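PDB 4KVF: rhamnose ABC transporter, periplasmic rhamnose-binding protein from Kribbella flavida, which probably binds a sugar such as rhamnose outside the cell membrane and hands it to a partner ABC importer. Local coordinates for residues 145-153 against 180-189; 159-170 against 223-233. All blocks are in the same frame, centred on the assembly; numbering follows the deposited sequence.

Contact 1 is a helix pair lying on the sheet whose two central strands make contact 2; their centres are about 14 Å apart. The chain runs from helix 145-159 into strand 164-170 and on to helix 176-189, so the two contacts interlock. Between helices and sheet, Leu-152 CD2 meets Val-230 CG1 at 3.8 Å and Met-185 CE (selenomethionine) meets Val-168 CG2 at 3.9 Å. Nearer the strand ends, Trp-181 CZ3 packs 3.6 Å from Pro-232 O. The side chains of Trp-181 and Thr-233 each come within about 4 Å of bound glycerol, probably from the crystallisation liquor but consistent with a pocket at this end of the sheet.

Contact 1 (145-153 against 180-189); sequences TQGIGESLV and SWIEVMKTEL
Trp-181 lays one face of its indole against Ile-148, whose CG2 stands 3.6 Å from the centroid of the five-membered ring, 9° off the ring normal. Ile-148 CD1 reaches on over the same indole to within 3.5 Å of Trp-181 CE2, and Thr-145 CG2 approaches obliquely. Replacing Trp-181 by an alanine would probably open a gap beside Ile-148, its two methyls losing the flat surface they rest on. One turn on, Val-184 is a knob in the hole formed by Thr-145, Gln-146, Gly-149 and Glu-150; its CG1, anti to the backbone N (chi1 175°), lies 3.6 Å from Gly-149 CA. A CB on Gly-149 would collide with that methyl, and its absence lets the axes close to 7.9 Å, crossing at -58°. Val-153 fills the far end, with CG2 3.9 Å from Met-185 CB (selenomethionine) and CG1 on Leu-189 CD2. At the polar margin Gln-146 NE2 bonds Glu-150 OE1 at 2.7 Å and, weakly, Glu-188 OE2 at 3.3 Å. Water links Gln-146 OE1 to Thr-187 OG1. Glu-188 also forms a salt bridge with Lys-191, so amide and ammonium probably offset the repulsion between the two carboxylates at the edge of a largely apolar interface.

Contact 2 (159-170 against 223-233); sequences LAGGSGEIAVLS and YPNLKVIVSPT
Leu-159 and Ala-160, at the end of helix 145-159, rest their CB atoms on Val-228 CG2. The helix closes in a Schellman motif at Gly-161, and a type I' turn from Ala-160 to Ser-163 swings the chain back toward the sheet. Lys-227 ties this turn together: its chain, extended beyond CG, brings NZ to Ala-160 O at 2.7 Å and to Ser-163 O at 2.8 Å, the latter from 35° above the carbonyl plane. Two backbone carbonyls thus grip one ammonium group. Gly-164 lies beside that chain, where a CB would collide with Lys-227 CE. Glu-165 sets OE1 of its carboxylate against Asn-225 CB, while its backbone O accepts Lys-227 N at 2.9 Å. Ile-166 and Val-228 run alongside each other on one face of the sheet, with Ile-166 CG2 3.8 Å from Val-228 CB. Ala-167 bonds at both ends, its N to Val-228 O at 3.1 Å and its O from Val-230 N at 2.9 Å; its CB packs on Leu-226 CD1. Val-168 sets CG1 across Pro-232 CD. Leu-169 N donates to Val-230 O at 2.9 Å, and its O receives Ser-231 OG at 2.8 Å, the hydroxyl being carried there with OG anti to the Ser-231 N (chi1 -168°). Finally the backbone C of Ser-170 meets CG2 of Thr-233, the N-cap of helix 234-245, whose OG1 caps Gly-236 N and bonds Asp-207 as well. Helix 209-222 covers the Ala-167 and Ile-229 face; helices 145-159 and 176-189 lie over that of Val-168 and Val-230. Parallel strands in the order 197-204, 164-170, 226-231, 254-257, with helices on both faces, form the Rossmann-like core of one lobe of a type I periplasmic binding protein.

Contact 1 (145-153 against 180-189)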
loop_
_atom_site.group_PDB
_atom_site.type_symbol
_atom_site.label_atom_id
_atom_site.label_comp_id
_atom_site.label_asym_id
_atom_site.label_seq_id
_atom_site.Cartn_x
_atom_site.Cartn_y
_atom_site.Cartn_z
ATOM N N THR A 145 8.985 -0.821 2.438
ATOM C CA THR A 145 8.992 -0.724 3.885
ATOM C C THR A 145 9.926 0.405 4.322
ATOM O O THR A 145 9.665 1.080 5.317
ATOM C CB THR A 145 9.379 -2.039 4.564
ATOM O OG1 THR A 145 10.680 -2.435 4.121
ATOM C CG2 THR A 145 8.377 -3.124 4.227
ATOM N N GLN A 146 11.002 0.618 3.565
ATOM C CA GLN A 146 11.907 1.733 3.826
ATOM C C GLN A 146 11.143 3.039 3.674
ATOM O O GLN A 146 11.247 3.943 4.517
ATOM C CB GLN A 146 13.094 1.714 2.852
ATOM C CG GLN A 146 14.108 2.812 3.090
ATOM C CD GLN A 146 14.748 2.726 4.464
ATOM O OE1 GLN A 146 14.955 1.637 5.006
ATOM N NE2 GLN A 146 15.066 3.881 5.037
ATOM N N GLY A 147 10.382 3.136 2.585
ATOM C CA GLY A 147 9.622 4.349 2.309
ATOM C C GLY A 147 8.641 4.649 3.424
ATOM O O GLY A 147 8.502 5.790 3.882
ATOM N N ILE A 148 7.961 3.606 3.882
ATOM C CA ILE A 148 6.932 3.767 4.897
ATOM C C ILE A 148 7.585 4.169 6.218
ATOM O O ILE A 148 7.179 5.136 6.862
ATOM C CB ILE A 148 6.087 2.478 5.033
ATOM C CG1 ILE A 148 5.213 2.314 3.787
ATOM C CG2 ILE A 148 5.178 2.544 6.255
ATOM C CD1 ILE A 148 4.561 0.955 3.659
ATOM N N GLY A 149 8.629 3.451 6.613
ATOM C CA GLY A 149 9.311 3.747 7.864
ATOM C C GLY A 149 9.941 5.127 7.922
ATOM O O GLY A 149 9.898 5.805 8.964
ATOM N N GLU A 150 10.532 5.551 6.805
ATOM C CA GLU A 150 11.105 6.892 6.707
ATOM C C GLU A 150 10.026 7.946 6.873
ATOM O O GLU A 150 10.210 8.931 7.597
ATOM C CB GLU A 150 11.812 7.104 5.363
ATOM C CG GLU A 150 13.213 6.558 5.310
ATOM C CD GLU A 150 13.801 6.645 3.921
ATOM O OE1 GLU A 150 14.977 6.264 3.745
ATOM O OE2 GLU A 150 13.076 7.085 3.004
ATOM N N SER A 151 8.903 7.734 6.192
ATOM C CA SER A 151 7.806 8.692 6.230
ATOM C C SER A 151 7.250 8.827 7.641
ATOM O O SER A 151 6.973 9.930 8.107
ATOM C CB SER A 151 6.698 8.259 5.274
ATOM O OG SER A 151 5.564 9.088 5.444
ATOM N N LEU A 152 7.104 7.697 8.326
ATOM C CA LEU A 152 6.579 7.723 9.690
ATOM C C LEU A 152 7.505 8.524 10.604
ATOM O O LEU A 152 7.054 9.375 11.373
ATOM C CB LEU A 152 6.370 6.291 10.219
ATOM C CG LEU A 152 5.255 5.508 9.503
ATOM C CD1 LEU A 152 5.289 4.037 9.894
ATOM C CD2 LEU A 152 3.883 6.103 9.810
ATOM N N VAL A 153 8.811 8.295 10.498
ATOM C CA VAL A 153 9.742 9.036 11.342
ATOM C C VAL A 153 9.810 10.513 10.960
ATOM O O VAL A 153 9.839 11.378 11.829
ATOM C CB VAL A 153 11.144 8.399 11.370
ATOM C CG1 VAL A 153 12.117 9.282 12.154
ATOM C CG2 VAL A 153 11.054 7.030 12.028
ATOM N N SER A 180 7.830 -4.909 10.287
ATOM C CA SER A 180 8.807 -4.455 9.300
ATOM C C SER A 180 8.943 -2.948 9.381
ATOM O O SER A 180 10.054 -2.414 9.451
ATOM C CB SER A 180 8.374 -4.825 7.878
ATOM O OG SER A 180 8.550 -6.204 7.633
ATOM N N TRP A 181 7.807 -2.263 9.371
ATOM C CA TRP A 181 7.812 -0.802 9.394
ATOM C C TRP A 181 8.468 -0.269 10.665
ATOM O O TRP A 181 9.209 0.717 10.629
ATOM C CB TRP A 181 6.398 -0.252 9.233
ATOM C CG TRP A 181 5.762 -0.664 7.936
ATOM C CD1 TRP A 181 6.397 -0.867 6.739
ATOM C CD2 TRP A 181 4.378 -0.946 7.710
ATOM N NE1 TRP A 181 5.487 -1.257 5.782
ATOM C CE2 TRP A 181 4.235 -1.307 6.354
ATOM C CE3 TRP A 181 3.235 -0.927 8.523
ATOM C CZ2 TRP A 181 3.011 -1.645 5.790
ATOM C CZ3 TRP A 181 2.024 -1.254 7.966
ATOM C CH2 TRP A 181 1.918 -1.610 6.610
ATOM N N ILE A 182 8.205 -0.930 11.788
ATOM C CA ILE A 182 8.791 -0.512 13.059
ATOM C C ILE A 182 10.306 -0.691 13.026
ATOM O O ILE A 182 11.061 0.164 13.501
ATOM C CB ILE A 182 8.145 -1.281 14.236
ATOM C CG1 ILE A 182 6.701 -0.796 14.435
ATOM C CG2 ILE A 182 8.962 -1.131 15.517
ATOM C CD1 ILE A 182 5.862 -1.707 15.340
ATOM N N GLU A 183 10.767 -1.791 12.433
ATOM C CA GLU A 183 12.207 -2.005 12.334
ATOM C C GLU A 183 12.856 -0.894 11.511
ATOM O O GLU A 183 13.914 -0.391 11.869
ATOM C CB GLU A 183 12.541 -3.389 11.762
ATOM C CG GLU A 183 14.044 -3.657 11.670
ATOM C CD GLU A 183 14.730 -3.741 13.034
ATOM O OE1 GLU A 183 14.081 -4.165 14.018
ATOM O OE2 GLU A 183 15.927 -3.384 13.119
ATOM N N VAL A 184 12.210 -0.488 10.422
ATOM C CA VAL A 184 12.741 0.626 9.643
ATOM C C VAL A 184 12.743 1.915 10.475
ATOM O O VAL A 184 13.730 2.658 10.475
ATOM C CB VAL A 184 11.971 0.830 8.323
ATOM C CG1 VAL A 184 12.482 2.085 7.610
ATOM C CG2 VAL A 184 12.150 -0.404 7.436
HETATM N N MSE A 185 11.659 2.160 11.208
HETATM C CA MSE A 185 11.606 3.316 12.109
HETATM C C MSE A 185 12.793 3.349 13.069
HETATM O O MSE A 185 13.411 4.395 13.288
HETATM C CB MSE A 185 10.313 3.317 12.914
HETATM C CG MSE A 185 9.071 3.616 12.113
HETATM SE SE MSE A 185 7.523 3.754 13.304
HETATM C CE MSE A 185 8.043 5.374 14.240
ATOM N N LYS A 186 13.109 2.196 13.656
ATOM C CA LYS A 186 14.250 2.106 14.563
ATOM C C LYS A 186 15.572 2.417 13.858
ATOM O O LYS A 186 16.433 3.100 14.409
ATOM C CB LYS A 186 14.321 0.717 15.213
ATOM C CG LYS A 186 13.204 0.429 16.197
ATOM C CD LYS A 186 13.310 -1.003 16.724
ATOM C CE LYS A 186 12.199 -1.331 17.701
ATOM N NZ LYS A 186 12.270 -2.761 18.118
ATOM N N THR A 187 15.731 1.915 12.637
ATOM C CA THR A 187 16.972 2.166 11.908
ATOM C C THR A 187 17.085 3.655 11.617
ATOM O O THR A 187 18.167 4.237 11.740
ATOM C CB THR A 187 17.075 1.339 10.617
ATOM O OG1 THR A 187 16.134 1.834 9.657
ATOM C CG2 THR A 187 16.781 -0.131 10.917
ATOM N N GLU A 188 15.951 4.264 11.263
ATOM C CA GLU A 188 15.899 5.708 11.032
ATOM C C GLU A 188 16.203 6.521 12.287
ATOM O O GLU A 188 16.981 7.477 12.246
ATOM C CB GLU A 188 14.538 6.116 10.471
ATOM C CG GLU A 188 14.336 5.775 9.008
ATOM C CD GLU A 188 15.239 6.589 8.098
ATOM O OE1 GLU A 188 15.101 7.831 8.076
ATOM O OE2 GLU A 188 16.088 5.988 7.415
ATOM N N LEU A 189 15.593 6.136 13.403
ATOM C CA LEU A 189 15.812 6.814 14.674
ATOM C C LEU A 189 17.261 6.745 15.146
ATOM O O LEU A 189 17.725 7.613 15.893
ATOM C CB LEU A 189 14.879 6.219 15.733
ATOM C CG LEU A 189 13.423 6.651 15.571
ATOM C CD1 LEU A 189 12.513 5.793 16.424
ATOM C CD2 LEU A 189 13.281 8.130 15.951
HETATM O O HOH W 1 16.292 1.037 7.125
#

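Contact 2 (159-170 against 223-233)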
loop_
_atom_site.group_PDB
_atom_site.type_symbol
_atom_site.label_atom_id
_atom_site.label_comp_id
_atom_site.label_asym_id
_atom_site.label_seq_id
_atom_site.Cartn_x
_atom_site.Cartn_y
_atom_site.Cartn_z
ATOM N N LEU A 159 6.104 16.824 13.658
ATOM C CA LEU A 159 5.041 17.045 14.639
ATOM C C LEU A 159 5.599 17.269 16.045
ATOM O O LEU A 159 5.008 17.991 16.853
ATOM C CB LEU A 159 4.045 15.873 14.615
ATOM C CG LEU A 159 3.235 15.741 13.315
ATOM C CD1 LEU A 159 2.603 14.354 13.198
ATOM C CD2 LEU A 159 2.167 16.830 13.256
ATOM N N ALA A 160 6.749 16.666 16.334
ATOM C CA ALA A 160 7.382 16.805 17.647
ATOM C C ALA A 160 8.264 18.046 17.716
ATOM O O ALA A 160 8.890 18.313 18.743
ATOM C CB ALA A 160 8.203 15.573 17.978
ATOM N N GLY A 161 8.322 18.794 16.619
ATOM C CA GLY A 161 9.170 19.969 16.557
ATOM C C GLY A 161 10.645 19.632 16.680
ATOM O O GLY A 161 11.410 20.385 17.282
ATOM N N GLY A 162 11.045 18.492 16.118
ATOM C CA GLY A 162 12.448 18.119 16.063
ATOM C C GLY A 162 12.975 17.274 17.213
ATOM O O GLY A 162 14.044 16.677 17.102
ATOM N N SER A 163 12.238 17.211 18.317
ATOM C CA SER A 163 12.718 16.466 19.479
ATOM C C SER A 163 11.598 16.048 20.427
ATOM O O SER A 163 10.511 16.625 20.415
ATOM C CB SER A 163 13.745 17.299 20.249
ATOM O OG SER A 163 13.097 18.163 21.164
ATOM N N GLY A 164 11.873 15.046 21.254
ATOM C CA GLY A 164 10.937 14.645 22.289
ATOM C C GLY A 164 10.537 13.190 22.173
ATOM O O GLY A 164 11.024 12.458 21.302
ATOM N N GLU A 165 9.635 12.760 23.047
ATOM C CA GLU A 165 9.235 11.358 23.072
ATOM C C GLU A 165 8.152 11.031 22.052
ATOM O O GLU A 165 7.228 11.815 21.821
ATOM C CB GLU A 165 8.768 10.963 24.471
ATOM C CG GLU A 165 9.799 11.237 25.548
ATOM C CD GLU A 165 9.288 10.929 26.938
ATOM O OE1 GLU A 165 8.075 10.674 27.088
ATOM O OE2 GLU A 165 10.103 10.948 27.885
ATOM N N ILE A 166 8.285 9.862 21.436
ATOM C CA ILE A 166 7.247 9.329 20.573
ATOM C C ILE A 166 6.968 7.884 20.975
ATOM O O ILE A 166 7.821 7.227 21.580
ATOM C CB ILE A 166 7.636 9.424 19.071
ATOM C CG1 ILE A 166 8.819 8.521 18.750
ATOM C CG2 ILE A 166 7.960 10.874 18.684
ATOM C CD1 ILE A 166 9.046 8.342 17.237
ATOM N N ALA A 167 5.772 7.392 20.658
ATOM C CA ALA A 167 5.408 6.011 20.963
ATOM C C ALA A 167 4.694 5.461 19.755
ATOM O O ALA A 167 4.114 6.214 18.989
ATOM C CB ALA A 167 4.514 5.945 22.176
ATOM N N VAL A 168 4.757 4.151 19.564
ATOM C CA VAL A 168 4.056 3.526 18.456
ATOM C C VAL A 168 2.855 2.761 19.000
ATOM O O VAL A 168 2.955 2.097 20.031
ATOM C CB VAL A 168 4.997 2.569 17.679
ATOM C CG1 VAL A 168 4.207 1.639 16.728
ATOM C CG2 VAL A 168 6.056 3.378 16.928
ATOM N N LEU A 169 1.712 2.904 18.329
ATOM C CA LEU A 169 0.555 2.056 18.569
ATOM C C LEU A 169 0.410 1.135 17.359
ATOM O O LEU A 169 0.029 1.562 16.267
ATOM C CB LEU A 169 -0.706 2.909 18.793
ATOM C CG LEU A 169 -2.051 2.182 18.919
ATOM C CD1 LEU A 169 -2.023 1.183 20.065
ATOM C CD2 LEU A 169 -3.191 3.181 19.129
ATOM N N SER A 170 0.781 -0.127 17.544
ATOM C CA SER A 170 0.860 -1.052 16.425
ATOM C C SER A 170 -0.381 -1.929 16.332
ATOM O O SER A 170 -1.387 -1.683 17.005
ATOM C CB SER A 170 2.123 -1.918 16.542
ATOM O OG SER A 170 2.349 -2.646 15.342
ATOM N N TYR A 223 2.949 8.157 29.698
ATOM C CA TYR A 223 4.020 9.062 29.269
ATOM C C TYR A 223 3.535 10.514 29.147
ATOM O O TYR A 223 3.191 10.971 28.061
ATOM C CB TYR A 223 4.653 8.556 27.956
ATOM C CG TYR A 223 5.247 7.173 28.123
ATOM C CD1 TYR A 223 6.547 7.009 28.586
ATOM C CD2 TYR A 223 4.492 6.030 27.878
ATOM C CE1 TYR A 223 7.092 5.746 28.765
ATOM C CE2 TYR A 223 5.032 4.760 28.055
ATOM C CZ TYR A 223 6.332 4.631 28.507
ATOM O OH TYR A 223 6.884 3.391 28.694
ATOM N N PRO A 224 3.508 11.243 30.277
ATOM C CA PRO A 224 3.002 12.623 30.308
ATOM C C PRO A 224 3.749 13.584 29.380
ATOM O O PRO A 224 3.213 14.644 29.046
ATOM C CB PRO A 224 3.185 13.043 31.776
ATOM C CG PRO A 224 4.136 12.045 32.365
ATOM C CD PRO A 224 3.896 10.766 31.615
ATOM N N ASN A 225 4.958 13.213 28.970
ATOM C CA ASN A 225 5.779 14.071 28.122
ATOM C C ASN A 225 5.729 13.651 26.652
ATOM O O ASN A 225 6.514 14.125 25.831
ATOM C CB ASN A 225 7.229 14.085 28.613
ATOM C CG ASN A 225 7.365 14.666 30.006
ATOM O OD1 ASN A 225 7.933 14.039 30.903
ATOM N ND2 ASN A 225 6.839 15.872 30.195
ATOM N N LEU A 226 4.794 12.765 26.330
ATOM C CA LEU A 226 4.669 12.240 24.975
ATOM C C LEU A 226 4.283 13.329 23.969
ATOM O O LEU A 226 3.353 14.101 24.207
ATOM C CB LEU A 226 3.627 11.126 24.960
ATOM C CG LEU A 226 3.616 10.214 23.744
ATOM C CD1 LEU A 226 4.960 9.529 23.593
ATOM C CD2 LEU A 226 2.505 9.187 23.897
ATOM N N LYS A 227 4.998 13.395 22.850
ATOM C CA LYS A 227 4.686 14.383 21.821
ATOM C C LYS A 227 3.872 13.810 20.658
ATOM O O LYS A 227 3.020 14.486 20.093
ATOM C CB LYS A 227 5.966 15.035 21.282
ATOM C CG LYS A 227 6.549 16.118 22.179
ATOM C CD LYS A 227 7.304 17.143 21.344
ATOM C CE LYS A 227 8.200 18.033 22.193
ATOM N NZ LYS A 227 9.133 18.828 21.337
ATOM N N VAL A 228 4.163 12.574 20.272
ATOM C CA VAL A 228 3.526 11.989 19.101
ATOM C C VAL A 228 3.219 10.526 19.337
ATOM O O VAL A 228 4.059 9.793 19.846
ATOM C CB VAL A 228 4.438 12.075 17.850
ATOM C CG1 VAL A 228 3.667 11.678 16.600
ATOM C CG2 VAL A 228 5.013 13.484 17.684
ATOM N N ILE A 229 2.014 10.106 18.964
ATOM C CA ILE A 229 1.713 8.692 18.831
ATOM C C ILE A 229 1.716 8.398 17.342
ATOM O O ILE A 229 1.010 9.063 16.585
ATOM C CB ILE A 229 0.327 8.336 19.400
ATOM C CG1 ILE A 229 0.280 8.633 20.903
ATOM C CG2 ILE A 229 0.006 6.875 19.113
ATOM C CD1 ILE A 229 -1.022 8.256 21.570
ATOM N N VAL A 230 2.515 7.413 16.924
ATOM C CA VAL A 230 2.578 6.991 15.529
ATOM C C VAL A 230 1.885 5.638 15.437
ATOM O O VAL A 230 2.318 4.684 16.069
ATOM C CB VAL A 230 4.048 6.788 15.051
ATOM C CG1 VAL A 230 4.095 6.361 13.588
ATOM C CG2 VAL A 230 4.878 8.053 15.267
ATOM N N SER A 231 0.802 5.548 14.672
ATOM C CA SER A 231 0.071 4.285 14.577
ATOM C C SER A 231 0.023 3.806 13.139
ATOM O O SER A 231 -0.786 4.298 12.351
ATOM C CB SER A 231 -1.345 4.456 15.136
ATOM O OG SER A 231 -1.982 3.199 15.299
ATOM N N PRO A 232 0.900 2.848 12.789
ATOM C CA PRO A 232 0.987 2.329 11.422
ATOM C C PRO A 232 -0.057 1.244 11.187
ATOM O O PRO A 232 0.264 0.122 10.800
ATOM C CB PRO A 232 2.403 1.754 11.363
ATOM C CG PRO A 232 2.653 1.276 12.772
ATOM C CD PRO A 232 1.960 2.305 13.663
ATOM N N THR A 233 -1.307 1.594 11.460
ATOM C CA THR A 233 -2.445 0.712 11.217
ATOM C C THR A 233 -3.659 1.604 11.065
ATOM O O THR A 233 -3.828 2.537 11.850
ATOM C CB THR A 233 -2.670 -0.273 12.376
ATOM O OG1 THR A 233 -4.080 -0.497 12.552
ATOM C CG2 THR A 233 -2.113 0.275 13.674
#